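Local coordinates for protein Agap007691-pb (Anopheles gambiae, PDB 5C98) that is a mosquito serpin whose function is not established, though its family generally consists of serine protease inhibitors, at residues A[50-58]-A[113-123]; A[98-106]-A[122-131]. All coordinates share one frame; numbering follows the deposited sequence.

Contact 1. Residues A[50-58]-A[113-123]; sequences LSMFYPLAG and FERLFHRTFQT
The backbones of Met52 and Phe121 pass with CA atoms 7.2 Å apart, and those of Leu56 and Phe113 7.3 Å apart, so the type I turn from Ser51 to Tyr54 and the 3-10 segment 54-56 run beside helix 111-119 and the loop after it without any hydrogen bond between them. Met52 lies against Phe117, Phe121 and Thr123. Its CG lies over one face of the Phe121 ring, 4.0 Å from the centroid, a CH-pi contact. The chain then bends at chi3 (-67°), bringing CE to 3.6 Å from Thr123 OG1; that hydroxyl is hydrogen-bonded to Ser99 OG, and the methyl merely packs against it. SD sits obliquely to the Phe117 and Phe121 rings in Met-aromatic contacts. Met52 O, buried here, has no hydrogen-bonding partner in the model. Phe53 offers a ring face to the edge of Phe117: the centroids are 4.8 Å apart, the planes meet at 52°, and Phe117 CZ stands over the centre of the Phe53 ring. Leu56 divides its branches: Leu56 CD1 meets the edge of the Phe113 ring, 3.4 Å from Phe113 CD1, and Leu56 CD2 lies 3.6 Å from Leu116 CD1. That Leu116 methyl also touches Pro55 CB. Around this buried aromatic cluster, a helix-to-loop packing, helix 75-89 covers Met52, Pro55 and Phe121 through Gln82 and Ile79, whereas strand 95-104 meets Phe113 and Phe117 through Val103 and Val101.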
loop_
_atom_site.group_PDB
_atom_site.type_symbol
_atom_site.label_atom_id
_atom_site.label_comp_id
_atom_site.label_asym_id
_atom_site.label_seq_id
_atom_site.Cartn_x
_atom_site.Cartn_y
_atom_site.Cartn_z
ATOM N N LEU A 50 7.250 -3.812 9.494
ATOM C CA LEU A 50 8.623 -4.226 9.684
ATOM C C LEU A 50 9.208 -3.639 10.965
ATOM O O LEU A 50 10.069 -4.264 11.596
ATOM C CB LEU A 50 9.412 -3.847 8.427
ATOM C CG LEU A 50 10.779 -4.460 8.205
ATOM C CD1 LEU A 50 10.760 -5.973 8.392
ATOM C CD2 LEU A 50 11.274 -4.087 6.819
ATOM N N SER A 51 8.755 -2.463 11.361
ATOM C CA SER A 51 9.251 -1.797 12.559
ATOM C C SER A 51 9.036 -2.630 13.813
ATOM O O SER A 51 9.725 -2.418 14.820
ATOM C CB SER A 51 8.521 -0.462 12.751
ATOM O OG SER A 51 9.060 0.551 11.939
ATOM N N MET A 52 8.050 -3.537 13.805
ATOM C CA MET A 52 7.827 -4.398 14.970
ATOM C C MET A 52 9.068 -5.210 15.289
ATOM O O MET A 52 9.281 -5.586 16.441
ATOM C CB MET A 52 6.639 -5.338 14.728
ATOM C CG MET A 52 5.334 -4.639 14.435
ATOM S SD MET A 52 3.914 -5.747 14.505
ATOM C CE MET A 52 4.254 -6.793 13.085
ATOM N N PHE A 53 9.891 -5.504 14.284
ATOM C CA PHE A 53 11.101 -6.279 14.530
ATOM C C PHE A 53 12.284 -5.424 14.966
ATOM O O PHE A 53 13.307 -5.974 15.373
ATOM C CB PHE A 53 11.442 -7.056 13.257
ATOM C CG PHE A 53 10.408 -8.065 12.907
ATOM C CD1 PHE A 53 10.482 -9.335 13.433
ATOM C CD2 PHE A 53 9.307 -7.726 12.125
ATOM C CE1 PHE A 53 9.513 -10.280 13.140
ATOM C CE2 PHE A 53 8.320 -8.670 11.843
ATOM C CZ PHE A 53 8.434 -9.943 12.353
ATOM N N TYR A 54 12.183 -4.096 14.893
ATOM C CA TYR A 54 13.310 -3.245 15.257
ATOM C C TYR A 54 13.833 -3.493 16.656
ATOM O O TYR A 54 15.059 -3.548 16.819
ATOM C CB TYR A 54 12.870 -1.792 15.088
ATOM C CG TYR A 54 13.857 -0.708 15.446
ATOM C CD1 TYR A 54 15.028 -0.547 14.713
ATOM C CD2 TYR A 54 13.561 0.220 16.424
ATOM C CE1 TYR A 54 15.892 0.466 14.984
ATOM C CE2 TYR A 54 14.422 1.239 16.716
ATOM C CZ TYR A 54 15.585 1.367 15.986
ATOM O OH TYR A 54 16.459 2.398 16.248
ATOM N N PRO A 55 12.997 -3.669 17.679
ATOM C CA PRO A 55 13.546 -3.936 19.019
ATOM C C PRO A 55 14.283 -5.261 19.128
ATOM O O PRO A 55 15.042 -5.444 20.088
ATOM C CB PRO A 55 12.302 -3.912 19.923
ATOM C CG PRO A 55 11.234 -3.275 19.110
ATOM C CD PRO A 55 11.529 -3.572 17.702
ATOM N N LEU A 56 14.071 -6.181 18.194
ATOM C CA LEU A 56 14.674 -7.508 18.210
ATOM C C LEU A 56 15.914 -7.587 17.351
ATOM O O LEU A 56 16.541 -8.640 17.266
ATOM C CB LEU A 56 13.653 -8.530 17.686
ATOM C CG LEU A 56 12.306 -8.461 18.411
ATOM C CD1 LEU A 56 11.474 -9.677 18.121
ATOM C CD2 LEU A 56 12.487 -8.313 19.911
ATOM N N ALA A 57 16.283 -6.492 16.711
ATOM C CA ALA A 57 17.272 -6.507 15.655
ATOM C C ALA A 57 18.641 -6.150 16.198
ATOM O O ALA A 57 18.778 -5.331 17.108
ATOM C CB ALA A 57 16.876 -5.494 14.571
ATOM N N GLY A 58 19.672 -6.753 15.603
ATOM C CA GLY A 58 21.038 -6.413 15.916
ATOM C C GLY A 58 21.440 -5.103 15.268
ATOM O O GLY A 58 20.648 -4.418 14.624
ATOM N N PHE A 113 10.230 -11.491 22.370
ATOM C CA PHE A 113 9.390 -11.569 21.185
ATOM C C PHE A 113 7.939 -11.811 21.580
ATOM O O PHE A 113 7.027 -11.177 21.043
ATOM C CB PHE A 113 9.876 -12.692 20.278
ATOM C CG PHE A 113 9.006 -12.895 19.066
ATOM C CD1 PHE A 113 9.173 -12.132 17.931
ATOM C CD2 PHE A 113 7.995 -13.819 19.078
ATOM C CE1 PHE A 113 8.356 -12.288 16.827
ATOM C CE2 PHE A 113 7.186 -13.989 17.962
ATOM C CZ PHE A 113 7.372 -13.216 16.841
ATOM N N GLU A 114 7.708 -12.732 22.508
ATOM C CA GLU A 114 6.344 -12.995 22.958
ATOM C C GLU A 114 5.723 -11.751 23.570
ATOM O O GLU A 114 4.571 -11.409 23.284
ATOM C CB GLU A 114 6.361 -14.119 23.988
ATOM C CG GLU A 114 6.673 -15.496 23.426
ATOM C CD GLU A 114 6.803 -16.555 24.520
ATOM O OE1 GLU A 114 7.151 -16.203 25.679
ATOM O OE2 GLU A 114 6.540 -17.740 24.219
ATOM N N ARG A 115 6.465 -11.057 24.436
ATOM C CA ARG A 115 5.921 -9.856 25.059
ATOM C C ARG A 115 5.520 -8.842 23.993
ATOM O O ARG A 115 4.417 -8.283 24.029
ATOM C CB ARG A 115 6.949 -9.242 26.021
ATOM C CG ARG A 115 6.427 -7.978 26.728
ATOM C CD ARG A 115 7.476 -7.298 27.618
ATOM N NE ARG A 115 8.638 -6.817 26.863
ATOM C CZ ARG A 115 8.730 -5.632 26.253
ATOM N NH1 ARG A 115 7.726 -4.771 26.310
ATOM N NH2 ARG A 115 9.841 -5.292 25.604
ATOM N N LEU A 116 6.403 -8.602 23.029
ATOM C CA LEU A 116 6.154 -7.566 22.044
ATOM C C LEU A 116 5.058 -7.981 21.064
ATOM O O LEU A 116 4.156 -7.192 20.763
ATOM C CB LEU A 116 7.450 -7.226 21.304
ATOM C CG LEU A 116 8.461 -6.442 22.113
ATOM C CD1 LEU A 116 9.765 -6.398 21.341
ATOM C CD2 LEU A 116 7.937 -5.048 22.388
ATOM N N PHE A 117 5.114 -9.213 20.564
ATOM C CA PHE A 117 4.229 -9.607 19.477
ATOM C C PHE A 117 2.904 -10.163 19.963
ATOM O O PHE A 117 1.930 -10.130 19.202
ATOM C CB PHE A 117 4.949 -10.576 18.535
ATOM C CG PHE A 117 5.871 -9.894 17.561
ATOM C CD1 PHE A 117 7.055 -9.288 17.978
ATOM C CD2 PHE A 117 5.554 -9.829 16.211
ATOM C CE1 PHE A 117 7.890 -8.655 17.079
ATOM C CE2 PHE A 117 6.402 -9.185 15.307
ATOM C CZ PHE A 117 7.558 -8.591 15.747
ATOM N N HIS A 118 2.834 -10.666 21.193
ATOM C CA HIS A 118 1.573 -11.180 21.723
ATOM C C HIS A 118 0.858 -10.186 22.604
ATOM O O HIS A 118 -0.369 -10.266 22.731
ATOM C CB HIS A 118 1.781 -12.459 22.538
ATOM C CG HIS A 118 2.315 -13.605 21.745
ATOM N ND1 HIS A 118 2.874 -14.718 22.335
ATOM C CD2 HIS A 118 2.362 -13.825 20.411
ATOM C CE1 HIS A 118 3.258 -15.565 21.397
ATOM N NE2 HIS A 118 2.960 -15.045 20.221
ATOM N N ARG A 119 1.595 -9.274 23.248
ATOM C CA ARG A 119 1.032 -8.439 24.297
ATOM C C ARG A 119 1.318 -6.951 24.148
ATOM O O ARG A 119 0.939 -6.188 25.038
ATOM C CB ARG A 119 1.481 -8.935 25.697
ATOM C CG ARG A 119 1.337 -10.468 25.878
ATOM C CD ARG A 119 1.611 -10.977 27.314
ATOM N NE ARG A 119 2.950 -10.640 27.792
ATOM C CZ ARG A 119 4.025 -11.419 27.687
ATOM N NH1 ARG A 119 3.954 -12.613 27.117
ATOM N NH2 ARG A 119 5.186 -10.997 28.169
ATOM N N THR A 120 1.960 -6.508 23.059
ATOM C CA THR A 120 2.255 -5.089 22.858
ATOM C C THR A 120 1.744 -4.603 21.499
ATOM O O THR A 120 0.884 -3.720 21.428
ATOM C CB THR A 120 3.763 -4.810 22.961
ATOM O OG1 THR A 120 4.288 -5.410 24.153
ATOM C CG2 THR A 120 4.023 -3.328 22.994
ATOM N N PHE A 121 2.274 -5.157 20.413
ATOM C CA PHE A 121 1.924 -4.675 19.085
ATOM C C PHE A 121 0.560 -5.198 18.660
ATOM O O PHE A 121 0.123 -6.273 19.074
ATOM C CB PHE A 121 2.963 -5.147 18.063
ATOM C CG PHE A 121 4.304 -4.499 18.203
ATOM C CD1 PHE A 121 4.441 -3.106 18.274
ATOM C CD2 PHE A 121 5.434 -5.281 18.251
ATOM C CE1 PHE A 121 5.709 -2.533 18.397
ATOM C CE2 PHE A 121 6.670 -4.714 18.364
ATOM C CZ PHE A 121 6.810 -3.353 18.425
ATOM N N GLN A 122 -0.107 -4.411 17.819
ATOM C CA GLN A 122 -1.376 -4.762 17.177
ATOM C C GLN A 122 -1.020 -5.607 15.964
ATOM O O GLN A 122 -0.747 -5.096 14.876
ATOM C CB GLN A 122 -2.072 -3.460 16.809
ATOM C CG GLN A 122 -3.352 -3.453 16.064
ATOM C CD GLN A 122 -3.807 -2.000 15.832
ATOM O OE1 GLN A 122 -3.353 -1.056 16.516
ATOM N NE2 GLN A 122 -4.686 -1.814 14.863
ATOM N N THR A 123 -0.975 -6.918 16.182
ATOM C CA THR A 123 -0.610 -7.881 15.160
ATOM C C THR A 123 -1.107 -9.238 15.633
ATOM O O THR A 123 -1.591 -9.390 16.756
ATOM C CB THR A 123 0.910 -7.876 14.888
ATOM O OG1 THR A 123 1.177 -8.607 13.688
ATOM C CG2 THR A 123 1.711 -8.488 16.026
#

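Contact 2. Residues A[98-106]-A[122-131]; sequences LSFVLVEET and QTTVEPVDLT
Phe100 lies across Thr124 and Glu126, its CE1 touching Thr124 CG2 at 3.8 Å and its edge facing Glu126 OE1, with ring and carboxylate planes 79° apart. CG anti to the backbone N (chi1 -176°) carries the ring over to these neighbours on strand 124-128. Val101, Val103, Val125 and Pro127 line the other face of this parallel pair; Val103 CG2 packs 3.9 Å from Val125 CG1. Glu126 N donates to Val101 O (2.8 Å, 168° at the hydrogen) and Val128 N to Val103 O, whereas Thr124 N, buried here, has no partner in the model. At the start, the hydroxyls of Ser99 and Thr123 are hydrogen-bonded, OG to OG1, at 2.8 Å, and water 1 links Ser99 N to Gln122 O. Acidic groups gather at the far end. Glu104, bent at chi2, receives Leu130 N on the syn side of OE1 at 2.9 Å, while its OE2 takes both Thr106 N and Thr106 OG1 from opposite faces of the carboxylate. Asp129 OD1 lies 4.2 Å from Glu104 OE1, and water 2 donates to Asp129 OD1 and Glu104 OE2, which should ease repulsion between the like charges. This beta-alpha-beta unit edges the large serpin sheet A: strand 169-177 pairs with the second edge of strand 95-104, helix 133-146 packs on Phe100, Glu126, Val128 and Leu130, and helix 111-119 on Val101, Val103 and Val125 through Phe117 and Phe113.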
loop_
_atom_site.group_PDB
_atom_site.type_symbol
_atom_site.label_atom_id
_atom_site.label_comp_id
_atom_site.label_asym_id
_atom_site.label_seq_id
_atom_site.Cartn_x
_atom_site.Cartn_y
_atom_site.Cartn_z
ATOM N N LEU A 98 -3.493 -4.449 8.319
ATOM C CA LEU A 98 -3.364 -5.589 9.216
ATOM C C LEU A 98 -2.096 -6.348 8.894
ATOM O O LEU A 98 -1.887 -6.733 7.736
ATOM C CB LEU A 98 -4.560 -6.532 9.069
ATOM C CG LEU A 98 -5.921 -5.981 9.510
ATOM C CD1 LEU A 98 -7.073 -6.789 8.875
ATOM C CD2 LEU A 98 -6.005 -5.977 11.026
ATOM N N SER A 99 -1.264 -6.567 9.894
ATOM C CA SER A 99 -0.092 -7.416 9.759
ATOM C C SER A 99 -0.344 -8.793 10.356
ATOM O O SER A 99 -1.167 -8.978 11.256
ATOM C CB SER A 99 1.130 -6.802 10.422
ATOM O OG SER A 99 0.905 -6.578 11.801
ATOM N N PHE A 100 0.426 -9.759 9.862
ATOM C CA PHE A 100 0.277 -11.146 10.278
ATOM C C PHE A 100 1.658 -11.764 10.177
ATOM O O PHE A 100 2.412 -11.473 9.233
ATOM C CB PHE A 100 -0.714 -11.829 9.338
ATOM C CG PHE A 100 -1.043 -13.234 9.694
ATOM C CD1 PHE A 100 -1.932 -13.491 10.716
ATOM C CD2 PHE A 100 -0.476 -14.304 9.013
ATOM C CE1 PHE A 100 -2.261 -14.799 11.083
ATOM C CE2 PHE A 100 -0.807 -15.612 9.361
ATOM C CZ PHE A 100 -1.679 -15.866 10.407
ATOM N N VAL A 101 1.996 -12.588 11.146
ATOM C CA VAL A 101 3.323 -13.172 11.237
ATOM C C VAL A 101 3.184 -14.678 11.326
ATOM O O VAL A 101 2.399 -15.186 12.141
ATOM C CB VAL A 101 4.076 -12.640 12.466
ATOM C CG1 VAL A 101 5.477 -13.181 12.537
ATOM C CG2 VAL A 101 4.080 -11.121 12.493
ATOM N N LEU A 102 3.955 -15.393 10.503
ATOM C CA LEU A 102 4.128 -16.830 10.664
ATOM C C LEU A 102 5.471 -17.113 11.317
ATOM O O LEU A 102 6.487 -16.528 10.956
ATOM C CB LEU A 102 4.107 -17.566 9.324
ATOM C CG LEU A 102 2.815 -17.553 8.520
ATOM C CD1 LEU A 102 3.049 -18.229 7.182
ATOM C CD2 LEU A 102 1.729 -18.270 9.305
ATOM N N VAL A 103 5.464 -18.015 12.287
ATOM C CA VAL A 103 6.683 -18.518 12.909
ATOM C C VAL A 103 6.654 -20.039 12.857
ATOM O O VAL A 103 5.592 -20.670 12.951
ATOM C CB VAL A 103 6.867 -18.039 14.370
ATOM C CG1 VAL A 103 7.122 -16.543 14.429
ATOM C CG2 VAL A 103 5.673 -18.426 15.232
ATOM N N GLU A 104 7.835 -20.632 12.702
ATOM C CA GLU A 104 7.945 -22.091 12.724
ATOM C C GLU A 104 7.537 -22.636 14.090
ATOM O O GLU A 104 8.138 -22.307 15.118
ATOM C CB GLU A 104 9.380 -22.513 12.387
ATOM C CG GLU A 104 9.724 -23.991 12.634
ATOM C CD GLU A 104 8.749 -24.976 12.004
ATOM O OE1 GLU A 104 8.346 -24.761 10.836
ATOM O OE2 GLU A 104 8.401 -25.964 12.695
ATOM N N GLU A 105 6.539 -23.518 14.090
ATOM C CA GLU A 105 5.915 -23.960 15.332
ATOM C C GLU A 105 6.837 -24.803 16.206
ATOM O O GLU A 105 6.608 -24.880 17.414
ATOM C CB GLU A 105 4.646 -24.756 15.033
ATOM C CG GLU A 105 4.860 -26.088 14.285
ATOM C CD GLU A 105 3.550 -26.747 13.876
ATOM O OE1 GLU A 105 2.486 -26.114 14.029
ATOM O OE2 GLU A 105 3.586 -27.903 13.396
ATOM N N THR A 106 7.866 -25.431 15.649
ATOM C CA THR A 106 8.684 -26.310 16.477
ATOM C C THR A 106 9.777 -25.576 17.240
ATOM O O THR A 106 10.502 -26.229 17.999
ATOM C CB THR A 106 9.340 -27.419 15.652
ATOM O OG1 THR A 106 10.173 -26.836 14.650
ATOM C CG2 THR A 106 8.281 -28.357 15.012
ATOM N N GLN A 122 -0.107 -4.411 17.819
ATOM C CA GLN A 122 -1.376 -4.762 17.177
ATOM C C GLN A 122 -1.020 -5.607 15.964
ATOM O O GLN A 122 -0.747 -5.096 14.876
ATOM C CB GLN A 122 -2.072 -3.460 16.809
ATOM C CG GLN A 122 -3.352 -3.453 16.064
ATOM C CD GLN A 122 -3.807 -2.000 15.832
ATOM O OE1 GLN A 122 -3.353 -1.056 16.516
ATOM N NE2 GLN A 122 -4.686 -1.814 14.863
ATOM N N THR A 123 -0.975 -6.918 16.182
ATOM C CA THR A 123 -0.610 -7.881 15.160
ATOM C C THR A 123 -1.107 -9.238 15.633
ATOM O O THR A 123 -1.591 -9.390 16.756
ATOM C CB THR A 123 0.910 -7.876 14.888
ATOM O OG1 THR A 123 1.177 -8.607 13.688
ATOM C CG2 THR A 123 1.711 -8.488 16.026
ATOM N N THR A 124 -1.003 -10.223 14.745
ATOM C CA THR A 124 -1.315 -11.609 15.058
ATOM C C THR A 124 -0.160 -12.483 14.594
ATOM O O THR A 124 0.325 -12.340 13.468
ATOM C CB THR A 124 -2.639 -12.031 14.405
ATOM O OG1 THR A 124 -3.728 -11.334 15.048
ATOM C CG2 THR A 124 -2.878 -13.513 14.604
ATOM N N VAL A 125 0.317 -13.333 15.488
ATOM C CA VAL A 125 1.357 -14.313 15.191
ATOM C C VAL A 125 0.718 -15.687 15.242
ATOM O O VAL A 125 0.056 -16.034 16.232
ATOM C CB VAL A 125 2.506 -14.223 16.210
ATOM C CG1 VAL A 125 3.578 -15.256 15.923
ATOM C CG2 VAL A 125 3.114 -12.841 16.222
ATOM N N GLU A 126 0.923 -16.484 14.199
ATOM C CA GLU A 126 0.462 -17.867 14.197
ATOM C C GLU A 126 1.635 -18.820 14.011
ATOM O O GLU A 126 2.354 -18.720 13.001
ATOM C CB GLU A 126 -0.573 -18.110 13.107
ATOM C CG GLU A 126 -1.186 -19.496 13.215
ATOM C CD GLU A 126 -2.487 -19.653 12.449
ATOM O OE1 GLU A 126 -3.156 -18.628 12.176
ATOM O OE2 GLU A 126 -2.849 -20.809 12.128
ATOM N N PRO A 127 1.881 -19.732 14.956
ATOM C CA PRO A 127 2.856 -20.804 14.710
ATOM C C PRO A 127 2.281 -21.819 13.739
ATOM O O PRO A 127 1.148 -22.273 13.896
ATOM C CB PRO A 127 3.064 -21.426 16.092
ATOM C CG PRO A 127 2.386 -20.540 17.057
ATOM C CD PRO A 127 1.326 -19.814 16.313
ATOM N N VAL A 128 3.079 -22.192 12.743
ATOM C CA VAL A 128 2.661 -23.168 11.746
ATOM C C VAL A 128 3.850 -24.051 11.404
ATOM O O VAL A 128 5.002 -23.761 11.745
ATOM C CB VAL A 128 2.120 -22.507 10.461
ATOM C CG1 VAL A 128 0.871 -21.679 10.744
ATOM C CG2 VAL A 128 3.211 -21.688 9.777
ATOM N N ASP A 129 3.554 -25.126 10.690
ATOM C CA ASP A 129 4.599 -25.971 10.130
ATOM C C ASP A 129 5.057 -25.317 8.835
ATOM O O ASP A 129 4.481 -25.560 7.776
ATOM C CB ASP A 129 4.038 -27.363 9.885
ATOM C CG ASP A 129 5.024 -28.277 9.214
ATOM O OD1 ASP A 129 6.212 -27.885 9.081
ATOM O OD2 ASP A 129 4.618 -29.400 8.851
ATOM N N LEU A 130 6.130 -24.530 8.910
ATOM C CA LEU A 130 6.666 -23.825 7.745
ATOM C C LEU A 130 7.405 -24.753 6.777
ATOM O O LEU A 130 7.759 -24.322 5.675
ATOM C CB LEU A 130 7.549 -22.647 8.185
ATOM C CG LEU A 130 6.842 -21.294 8.394
ATOM C CD1 LEU A 130 7.776 -20.219 8.946
ATOM C CD2 LEU A 130 6.230 -20.794 7.094
ATOM N N THR A 131 7.627 -26.019 7.138
ATOM C CA THR A 131 8.074 -26.999 6.158
ATOM C C THR A 131 6.950 -27.452 5.229
ATOM O O THR A 131 7.223 -28.170 4.255
ATOM C CB THR A 131 8.687 -28.233 6.833
ATOM O OG1 THR A 131 7.649 -29.119 7.265
ATOM C CG2 THR A 131 9.571 -27.852 8.009
HETATM O O HOH W 1 -2.122 -5.220 12.470
HETATM O O HOH W 2 7.582 -28.113 11.494
HETATM O O HOH W 3 1.038 -24.747 15.610
#

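In the fold
From the N terminus, helix 43-51 leads into residues 50-58, the first side of contact 1; helices 59-69 and 75-89 and strand 95-104 follow before helix 111-119 returns to close that long loop. Contact 2 closes a shorter one, in which strand 95-104, helix 111-119 and strand 124-128 form a beta-alpha-beta crossover. Because the segments alternate along the chain, the two loops cross, and they share Gln122 and Thr123. Helix 111-119, a side of contact 1, also packs on the strands of contact 2, Phe117 CB lying 3.7 Å from Val125 CG2; separately, Met52 CE touches Ser99 OG. Together they tie the end of helix 43-51 and helix 111-119 to the sheet edge formed by strands 95-104 and 124-128.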